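Local coordinates for protein ATP-dependent DNA helicase RecQ (Porphyromonas gingivalis, PDB 3IUO) that is the C-terminal part of a RecQ-family helicase that probably couples ATP hydrolysis to unwinding of duplex DNA, translocating in the 3'-5' direction, at residues 24-29 with 54-59; 71-76 with 110-115; 91-96 with 104-109. All coordinates share one frame; numbering follows the deposited sequence. Where two conformers were deposited one is given.

Contact 1 of 3, residues 24-29 with 54-59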
loop_
_atom_site.group_PDB
_atom_site.type_symbol
_atom_site.label_atom_id
_atom_site.label_comp_id
_atom_site.label_asym_id
_atom_site.label_seq_id
_atom_site.Cartn_x
_atom_site.Cartn_y
_atom_site.Cartn_z
ATOM N N SER B 24 11.563 11.819 19.107
ATOM C CA SER B 24 11.891 11.029 20.296
ATOM C C SER B 24 11.773 9.536 20.022
ATOM O O SER B 24 12.645 8.760 20.393
ATOM C CB SER B 24 10.984 11.410 21.471
ATOM O OG SER B 24 11.317 12.687 21.977
ATOM N N ILE B 25 10.699 9.135 19.341
ATOM C CA ILE B 25 10.484 7.708 19.019
ATOM C C ILE B 25 11.626 7.144 18.161
ATOM O O ILE B 25 12.112 6.028 18.397
ATOM C CB ILE B 25 9.111 7.484 18.355
ATOM C CG1 ILE B 25 8.011 7.674 19.415
ATOM C CG2 ILE B 25 8.985 6.070 17.794
ATOM C CD1 ILE B 25 6.603 7.855 18.829
ATOM N N VAL B 26 12.040 7.916 17.165
ATOM C CA VAL B 26 13.147 7.512 16.295
ATOM C C VAL B 26 14.420 7.337 17.121
ATOM O O VAL B 26 15.152 6.373 16.946
ATOM C CB VAL B 26 13.333 8.534 15.160
ATOM C CG1 VAL B 26 14.620 8.242 14.379
ATOM C CG2 VAL B 26 12.129 8.503 14.239
ATOM N N GLN B 27 14.656 8.267 18.046
ATOM C CA GLN B 27 15.845 8.179 18.890
ATOM C C GLN B 27 15.776 6.949 19.786
ATOM O O GLN B 27 16.782 6.248 19.958
ATOM C CB GLN B 27 16.006 9.456 19.714
ATOM C CG GLN B 27 16.366 10.669 18.864
ATOM C CD GLN B 27 16.403 11.977 19.652
ATOM O OE1 GLN B 27 15.786 12.104 20.719
ATOM N NE2 GLN B 27 17.110 12.965 19.113
ATOM N N GLN B 28 14.589 6.690 20.350
ATOM C CA GLN B 28 14.364 5.502 21.180
ATOM C C GLN B 28 14.624 4.210 20.403
ATOM O O GLN B 28 15.273 3.287 20.905
ATOM C CB GLN B 28 12.959 5.500 21.790
ATOM C CG GLN B 28 12.827 6.454 22.987
ATOM C CD GLN B 28 11.376 6.726 23.323
ATOM O OE1 GLN B 28 10.598 7.206 22.478
ATOM N NE2 GLN B 28 10.994 6.421 24.546
ATOM N N ILE B 29 14.151 4.161 19.162
ATOM C CA ILE B 29 14.329 2.960 18.368
ATOM C C ILE B 29 15.805 2.788 18.059
ATOM O O ILE B 29 16.324 1.679 18.120
ATOM C CB ILE B 29 13.490 2.991 17.083
ATOM C CG1 ILE B 29 11.990 2.790 17.420
ATOM C CG2 ILE B 29 13.960 1.911 16.098
ATOM C CD1 ILE B 29 11.040 3.086 16.267
ATOM N N GLU B 54 4.463 3.805 11.754
ATOM C CA GLU B 54 4.091 3.814 10.343
ATOM C C GLU B 54 4.237 5.209 9.687
ATOM O O GLU B 54 4.816 5.347 8.608
ATOM C CB GLU B 54 2.670 3.278 10.153
ATOM C CG GLU B 54 2.619 1.780 10.436
ATOM C CD GLU B 54 1.216 1.205 10.723
ATOM O OE1 GLU B 54 0.236 1.952 10.928
ATOM O OE2 GLU B 54 1.101 -0.030 10.789
ATOM N N THR B 55 3.721 6.235 10.360
ATOM C CA THR B 55 3.855 7.614 9.886
ATOM C C THR B 55 5.341 7.966 9.635
ATOM O O THR B 55 5.719 8.508 8.558
ATOM C CB THR B 55 3.199 8.559 10.885
ATOM O OG1 THR B 55 1.779 8.306 10.916
ATOM C CG2 THR B 55 3.453 9.993 10.479
ATOM N N ILE B 56 6.176 7.601 10.600
ATOM C CA ILE B 56 7.627 7.819 10.487
ATOM C C ILE B 56 8.210 7.117 9.248
ATOM O O ILE B 56 8.964 7.703 8.456
ATOM C CB ILE B 56 8.325 7.331 11.774
ATOM C CG1 ILE B 56 8.013 8.296 12.909
ATOM C CG2 ILE B 56 9.869 7.167 11.585
ATOM C CD1 ILE B 56 8.295 7.677 14.296
ATOM N N VAL B 57 7.858 5.849 9.085
ATOM C CA VAL B 57 8.376 5.071 7.956
ATOM C C VAL B 57 7.855 5.640 6.624
ATOM O O VAL B 57 8.624 5.770 5.652
ATOM C CB VAL B 57 7.977 3.618 8.136
ATOM C CG1 VAL B 57 8.236 2.797 6.838
ATOM C CG2 VAL B 57 8.761 3.038 9.286
ATOM N N TYR B 58 6.565 6.021 6.575
ATOM C CA TYR B 58 6.061 6.605 5.336
ATOM C C TYR B 58 6.791 7.874 4.935
ATOM O O TYR B 58 6.876 8.182 3.757
ATOM C CB TYR B 58 4.567 6.923 5.448
ATOM C CG TYR B 58 3.642 5.748 5.711
ATOM C CD1 TYR B 58 4.043 4.410 5.485
ATOM C CD2 TYR B 58 2.372 5.974 6.232
ATOM C CE1 TYR B 58 3.162 3.334 5.744
ATOM C CE2 TYR B 58 1.492 4.915 6.501
ATOM C CZ TYR B 58 1.906 3.602 6.260
ATOM O OH TYR B 58 1.007 2.608 6.520
ATOM N N SER B 59 7.287 8.625 5.927
ATOM C CA SER B 59 8.008 9.875 5.694
ATOM C C SER B 59 9.438 9.691 5.165
ATOM O O SER B 59 10.081 10.663 4.729
ATOM C CB SER B 59 7.995 10.726 6.954
ATOM O OG SER B 59 9.066 10.348 7.810
#

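Contact 2 of 3, residues 71-76 with 110-115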
loop_
_atom_site.group_PDB
_atom_site.type_symbol
_atom_site.label_atom_id
_atom_site.label_comp_id
_atom_site.label_asym_id
_atom_site.label_seq_id
_atom_site.Cartn_x
_atom_site.Cartn_y
_atom_site.Cartn_z
ATOM N N GLU B 71 13.036 -10.474 19.286
ATOM C CA GLU B 71 12.818 -10.776 20.704
ATOM C C GLU B 71 11.400 -11.296 20.936
ATOM O O GLU B 71 11.204 -12.263 21.665
ATOM C CB GLU B 71 13.061 -9.527 21.566
ATOM N N VAL B 72 10.411 -10.675 20.290
ATOM C CA VAL B 72 9.001 -10.954 20.620
ATOM C C VAL B 72 8.232 -11.869 19.652
ATOM O O VAL B 72 7.255 -12.511 20.042
ATOM C CB VAL B 72 8.178 -9.661 20.881
ATOM C CG1 VAL B 72 8.813 -8.821 21.985
ATOM C CG2 VAL B 72 8.012 -8.852 19.595
HETATM N N MSE B 73 8.672 -11.949 18.406
HETATM C CA MSE B 73 7.900 -12.670 17.401
HETATM C C MSE B 73 8.434 -14.060 17.124
HETATM O O MSE B 73 9.647 -14.293 17.140
HETATM C CB MSE B 73 7.791 -11.865 16.093
HETATM C CG MSE B 73 6.721 -10.783 16.148
HETATM SE SE MSE B 73 6.412 -9.958 14.408
HETATM C CE MSE B 73 6.579 -11.581 13.302
ATOM N N ASP B 74 7.511 -14.985 16.897
ATOM C CA ASP B 74 7.874 -16.330 16.459
ATOM C C ASP B 74 8.629 -16.228 15.125
ATOM O O ASP B 74 8.188 -15.519 14.197
ATOM C CB ASP B 74 6.623 -17.196 16.312
ATOM N N GLU B 75 9.771 -16.923 15.042
ATOM C CA GLU B 75 10.652 -16.858 13.854
ATOM C C GLU B 75 10.009 -17.240 12.511
ATOM O O GLU B 75 10.208 -16.539 11.506
ATOM C CB GLU B 75 11.951 -17.646 14.078
ATOM N N ASP B 76 9.238 -18.330 12.489
ATOM C CA ASP B 76 8.506 -18.754 11.273
ATOM C C ASP B 76 7.402 -17.767 10.856
ATOM O O ASP B 76 7.111 -17.617 9.666
ATOM C CB ASP B 76 7.907 -20.160 11.450
ATOM C CG ASP B 76 8.969 -21.243 11.631
ATOM O OD1 ASP B 76 9.858 -21.383 10.757
ATOM O OD2 ASP B 76 8.903 -21.984 12.644
ATOM N N ARG B 110 1.480 -5.822 10.977
ATOM C CA ARG B 110 1.929 -4.430 10.997
ATOM C C ARG B 110 3.426 -4.277 11.303
ATOM O O ARG B 110 4.111 -3.472 10.659
ATOM C CB ARG B 110 1.110 -3.574 11.963
ATOM C CG ARG B 110 -0.297 -3.396 11.467
ATOM C CD ARG B 110 -1.145 -2.688 12.503
ATOM N NE ARG B 110 -0.866 -1.250 12.535
ATOM C CZ ARG B 110 -1.400 -0.407 13.406
ATOM N NH1 ARG B 110 -2.200 -0.848 14.372
ATOM N NH2 ARG B 110 -1.138 0.887 13.332
ATOM N N LEU B 111 3.943 -5.026 12.290
ATOM C CA LEU B 111 5.363 -4.980 12.626
ATOM C C LEU B 111 6.244 -5.382 11.450
ATOM O O LEU B 111 7.253 -4.723 11.163
ATOM C CB LEU B 111 5.659 -5.880 13.836
ATOM C CG LEU B 111 5.242 -5.256 15.178
ATOM C CD1 LEU B 111 5.325 -6.303 16.320
ATOM C CD2 LEU B 111 6.112 -4.031 15.570
ATOM N N VAL B 112 5.908 -6.486 10.795
ATOM C CA VAL B 112 6.765 -6.966 9.729
ATOM C C VAL B 112 6.661 -6.014 8.545
ATOM O O VAL B 112 7.661 -5.822 7.856
ATOM C CB VAL B 112 6.451 -8.414 9.317
ATOM C CG1 VAL B 112 7.374 -8.895 8.188
ATOM C CG2 VAL B 112 6.633 -9.302 10.526
ATOM N N ARG B 113 5.474 -5.444 8.330
ATOM C CA ARG B 113 5.264 -4.489 7.235
ATOM C C ARG B 113 6.151 -3.240 7.460
ATOM O O ARG B 113 6.732 -2.729 6.509
ATOM C CB ARG B 113 3.784 -4.127 7.176
ATOM C CG ARG B 113 3.418 -3.116 6.086
ATOM C CD ARG B 113 1.929 -2.908 5.994
ATOM N NE ARG B 113 1.605 -1.863 5.004
ATOM C CZ ARG B 113 1.503 -0.579 5.304
ATOM N NH1 ARG B 113 1.716 -0.169 6.554
ATOM N NH2 ARG B 113 1.227 0.294 4.348
ATOM N N ILE B 114 6.252 -2.771 8.699
ATOM C CA ILE B 114 7.195 -1.655 9.029
ATOM C C ILE B 114 8.609 -2.012 8.631
ATOM O O ILE B 114 9.301 -1.232 7.960
ATOM C CB ILE B 114 7.101 -1.260 10.521
ATOM C CG1 ILE B 114 5.763 -0.536 10.766
ATOM C CG2 ILE B 114 8.309 -0.438 10.988
ATOM C CD1 ILE B 114 5.314 -0.611 12.217
ATOM N N LYS B 115 9.054 -3.205 9.038
ATOM C CA LYS B 115 10.401 -3.682 8.722
ATOM C C LYS B 115 10.607 -3.694 7.189
ATOM O O LYS B 115 11.608 -3.184 6.659
ATOM C CB LYS B 115 10.554 -5.084 9.295
ATOM C CG LYS B 115 11.832 -5.786 8.840
ATOM C CD LYS B 115 11.894 -7.153 9.467
ATOM C CE LYS B 115 12.894 -8.061 8.754
ATOM N NZ LYS B 115 14.310 -7.589 8.949
#

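Contact 3 of 3, residues 91-96 with 104-109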
loop_
_atom_site.group_PDB
_atom_site.type_symbol
_atom_site.label_atom_id
_atom_site.label_comp_id
_atom_site.label_asym_id
_atom_site.label_seq_id
_atom_site.Cartn_x
_atom_site.Cartn_y
_atom_site.Cartn_z
ATOM N N ASP B 91 1.521 -3.161 -0.813
ATOM C CA ASP B 91 1.886 -3.326 0.584
ATOM C C ASP B 91 0.729 -3.155 1.548
ATOM O O ASP B 91 0.914 -3.258 2.759
ATOM C CB ASP B 91 3.031 -2.367 1.003
ATOM C CG ASP B 91 2.631 -0.880 0.861
ATOM O OD1 ASP B 91 1.702 -0.416 1.557
ATOM O OD2 ASP B 91 3.255 -0.194 0.027
ATOM N N SER B 92 -0.472 -2.946 1.015
ATOM C CA SER B 92 -1.642 -2.585 1.805
ATOM C C SER B 92 -1.887 -3.518 2.988
ATOM O O SER B 92 -1.818 -4.742 2.835
ATOM C CB SER B 92 -2.839 -2.539 0.847
ATOM O OG SER B 92 -4.002 -3.154 1.351
ATOM N N LEU B 93 -2.195 -2.947 4.168
ATOM C CA LEU B 93 -2.527 -3.789 5.315
ATOM C C LEU B 93 -3.810 -4.582 5.056
ATOM O O LEU B 93 -3.903 -5.741 5.438
ATOM C CB LEU B 93 -2.689 -2.967 6.607
ATOM C CG LEU B 93 -2.988 -3.750 7.900
ATOM C CD1 LEU B 93 -1.903 -4.770 8.251
ATOM C CD2 LEU B 93 -3.235 -2.840 9.109
ATOM N N GLU B 94 -4.781 -3.941 4.408
ATOM C CA GLU B 94 -6.061 -4.598 4.062
ATOM C C GLU B 94 -5.837 -5.855 3.231
ATOM O O GLU B 94 -6.415 -6.918 3.522
ATOM C CB GLU B 94 -7.029 -3.644 3.338
ATOM C CG GLU B 94 -8.420 -4.257 3.084
ATOM C CD GLU B 94 -9.439 -3.282 2.479
ATOM O OE1 GLU B 94 -9.378 -2.072 2.779
ATOM O OE2 GLU B 94 -10.324 -3.742 1.719
ATOM N N GLU B 95 -4.986 -5.756 2.215
ATOM C CA GLU B 95 -4.695 -6.923 1.386
ATOM C C GLU B 95 -3.913 -7.974 2.150
ATOM O O GLU B 95 -4.199 -9.176 2.026
ATOM C CB GLU B 95 -3.969 -6.520 0.101
ATOM C CG GLU B 95 -4.816 -5.635 -0.807
ATOM C CD GLU B 95 -6.088 -6.295 -1.313
ATOM O OE1 GLU B 95 -6.023 -7.474 -1.754
ATOM O OE2 GLU B 95 -7.143 -5.607 -1.302
ATOM N N ALA B 96 -2.959 -7.523 2.988
ATOM C CA ALA B 96 -2.179 -8.460 3.811
ATOM C C ALA B 96 -3.091 -9.263 4.748
ATOM O O ALA B 96 -2.948 -10.476 4.864
ATOM C CB ALA B 96 -1.084 -7.724 4.610
ATOM N N TYR B 104 -2.035 -14.976 11.195
ATOM C CA TYR B 104 -1.246 -13.947 11.877
ATOM C C TYR B 104 -2.106 -12.785 12.327
ATOM O O TYR B 104 -3.077 -12.418 11.665
ATOM C CB TYR B 104 -0.125 -13.466 10.960
ATOM C CG TYR B 104 0.649 -14.618 10.395
ATOM C CD1 TYR B 104 1.421 -15.435 11.225
ATOM C CD2 TYR B 104 0.569 -14.939 9.051
ATOM C CE1 TYR B 104 2.126 -16.531 10.704
ATOM C CE2 TYR B 104 1.267 -16.026 8.526
ATOM C CZ TYR B 104 2.037 -16.813 9.355
ATOM O OH TYR B 104 2.720 -17.894 8.841
ATOM N N SER B 105 -1.757 -12.225 13.475
ATOM C CA SER B 105 -2.487 -11.093 14.016
ATOM C C SER B 105 -2.183 -9.813 13.241
ATOM O O SER B 105 -1.154 -9.694 12.559
ATOM C CB SER B 105 -2.156 -10.895 15.495
ATOM O OG SER B 105 -0.829 -10.400 15.676
ATOM N N GLU B 106 -3.076 -8.847 13.384
ATOM C CA GLU B 106 -2.858 -7.524 12.802
ATOM C C GLU B 106 -1.546 -6.918 13.313
ATOM O O GLU B 106 -0.781 -6.352 12.528
ATOM C CB GLU B 106 -4.019 -6.603 13.140
ATOM C CG GLU B 106 -3.962 -5.262 12.396
ATOM C CD GLU B 106 -5.211 -4.415 12.609
ATOM O OE1 GLU B 106 -5.103 -3.170 12.595
ATOM O OE2 GLU B 106 -6.302 -4.993 12.787
ATOM N N GLU B 107 -1.275 -7.042 14.609
ATOM C CA GLU B 107 -0.016 -6.519 15.148
ATOM C C GLU B 107 1.238 -7.176 14.573
ATOM O O GLU B 107 2.235 -6.477 14.282
ATOM C CB GLU B 107 -0.007 -6.539 16.670
ATOM C CG GLU B 107 -0.947 -5.498 17.227
ATOM C CD GLU B 107 -1.027 -5.505 18.726
ATOM O OE1 GLU B 107 -0.168 -6.142 19.368
ATOM O OE2 GLU B 107 -1.948 -4.843 19.259
ATOM N N GLU B 108 1.207 -8.493 14.404
ATOM C CA GLU B 108 2.365 -9.167 13.802
ATOM C C GLU B 108 2.606 -8.661 12.389
ATOM O O GLU B 108 3.744 -8.365 12.019
ATOM C CB GLU B 108 2.148 -10.666 13.749
ATOM C CG GLU B 108 2.335 -11.367 15.060
ATOM C CD GLU B 108 1.992 -12.844 14.941
ATOM O OE1 GLU B 108 0.814 -13.179 14.629
ATOM O OE2 GLU B 108 2.898 -13.674 15.152
ATOM N N ILE B 109 1.518 -8.541 11.629
ATOM C CA ILE B 109 1.572 -8.146 10.230
ATOM C C ILE B 109 2.030 -6.697 10.126
ATOM O O ILE B 109 2.894 -6.389 9.285
ATOM C CB ILE B 109 0.220 -8.355 9.517
ATOM C CG1 ILE B 109 -0.083 -9.852 9.396
ATOM C CG2 ILE B 109 0.262 -7.706 8.132
ATOM C CD1 ILE B 109 -1.517 -10.144 8.978
#

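Contact 1 of 3, residues 24-29 with 54-59
Ile-56 reaches out from helix 46-58 and sets its two methyl ends against Ile-25 and Val-26, two consecutive residues of helix 15-30. The meeting is wholly aliphatic and mostly methyl on methyl, and Ile-56 lies at a slant to both partners rather than end on. The delta methyl is the bridging atom: Ile-56 CD1 stands 3.9 Å from Ile-25 CG2, with Ile-25 CB just behind, and, at the same distance, 3.9 Å from Val-26 CG2. The gamma branch of the isoleucine goes to the valine alone, Ile-56 CG2 lying 3.7 Å from Val-26 CG2, which makes this valine methyl the one that both ends of Ile-56 share.

In Val-26 the first torsion (chi1 171°) sets CG2 anti to the carbonyl carbon and beside the backbone N, on the flank turned to the other helix. Ile-56 has CG1 anti to its carbonyl carbon (chi1 -72°), and with chi2 extended at 162° the chain carries CD1 out toward helix 15-30. The beta-branched residues suit this place: each offers methyls from a stiff stem, and on a helix their torsions are restricted, so little freedom is lost on packing. The nearest CA atoms, those of Val-26 and Ile-56, are 8.0 Å apart, a span that the side chains bridge.

Ser-59 OG gives a hydrogen bond to Ile-56 O, three residues back, at 2.7 Å, which holds the hydroxyl against the backbone. Ile-25 also touches Ile-38 of helix 35-41, so three helices share this apolar packing. The contact joins two helices within the RecQ-1-like helix-turn-helix region of the protein, and the arrangement is consistent with the small hydrophobic core of a three-helix bundle of the helix-turn-helix type.

Contact 2 of 3, residues 71-76 with 110-115
Met-73, present as selenomethionine, leans from the turn between two helices onto Leu-111 and Val-112 of helix 106-121. Its CB points toward that helix, and the first torsion (chi1 -80°) turns CG anti to the carbonyl carbon; with chi2 extended, CB and CG carry the selenium toward helix 106-121. The first atom to touch is the selenium. Met-73 SE lies 4.2 Å from Leu-111 CB, where the two side chains run antiparallel alongside each other, and 3.9 Å from Val-112 CG2. At the selenium the chain bends (chi3 38°), and the terminal methyl turns onto the valine: Met-73 CE is 3.6 Å from Val-112 CG2, the closest approach of the contact.

A long, unbranched side chain suits a position where the backbones are far apart, the CA atoms of Met-73 and Leu-111 being 9.4 Å from each other. The flexible thioether of methionine, here with selenium in the sulfur's place, can bend to follow the aliphatic groups it meets. Leu-111 offers it CB, and Val-112 offers CG2.

Met-73 is the first residue to leave the helical conformation after helix 66-72, and it also touches Leu-78 of helix 75-87. Val-112 packs on Ile-81 of that helix and Leu-111 on Phe-68, placing helix 106-121 against both helices that flank the turn.

Contact 3 of 3, residues 91-96 with 104-109
Leu-93 and Ala-96, one turn apart on helix 93-100, receive the gamma methyl of Ile-109 from helix 106-121. This apolar part rests on one atom: Ile-109 CG2 is 3.6 Å from Leu-93 CD1 and 3.8 Å from Ala-96 CB. Alanine suits its place because its short side chain lets the backbones come close, the CA atoms of Ala-96 and Ile-109 being 7.4 Å apart.

Mixed packing lies toward the outside. The extended Glu-106 crosses Leu-93 nearly at a right angle. Leu-93 CD2 lies 4.0 Å from Glu-106 OE1 and 4.1 Å from Glu-106 CG, so stem and carboxylate both lie beside the methyl, in van der Waals contact only.

Polar bonds fix the two helix starts. Ser-92 OG accepts from Glu-95 N at 2.9 Å, an N-cap. A capping box joins Ser-105 and Glu-108: Glu-108 N gives to Ser-105 OG (3.1 Å), and Ser-105 N returns a bond to Glu-108 OE1 (3.0 Å), which uses its anti lone pair. Serine suits both sites, its short hydroxyl reaching amides of the first turn.

Helix 75-87 packs on this pair through Tyr-84 and Phe-85, which touch Ala-96, while Ile-109 also meets Met-97 and Leu-100 of helix 93-100.

Helix 106-121 runs through contacts 2 and 3, whose centres are 11 Å apart, and Arg-113 joins them: its NH2 forms a salt bridge with Asp-91 OD1 at 2.9 Å. Contact 1 lies across the centre of the chain, its centre 16 Å from that of contact 2 and 19 Å from that of contact 3. Two polar bonds tie it to contact 2: Glu-54 OE2 pairs with Arg-110 NE at 2.9 Å, and Tyr-58 OH with Arg-113 NH1, probably as a hydrogen bond. Contacts 1 and 3 do not touch, yet both reach the second subunit: Val-57 and Tyr-58 pack on Thr-89 and Thr-90 of that chain, and Asp-91 OD1 hydrogen-bonds with its Thr-90 OG1.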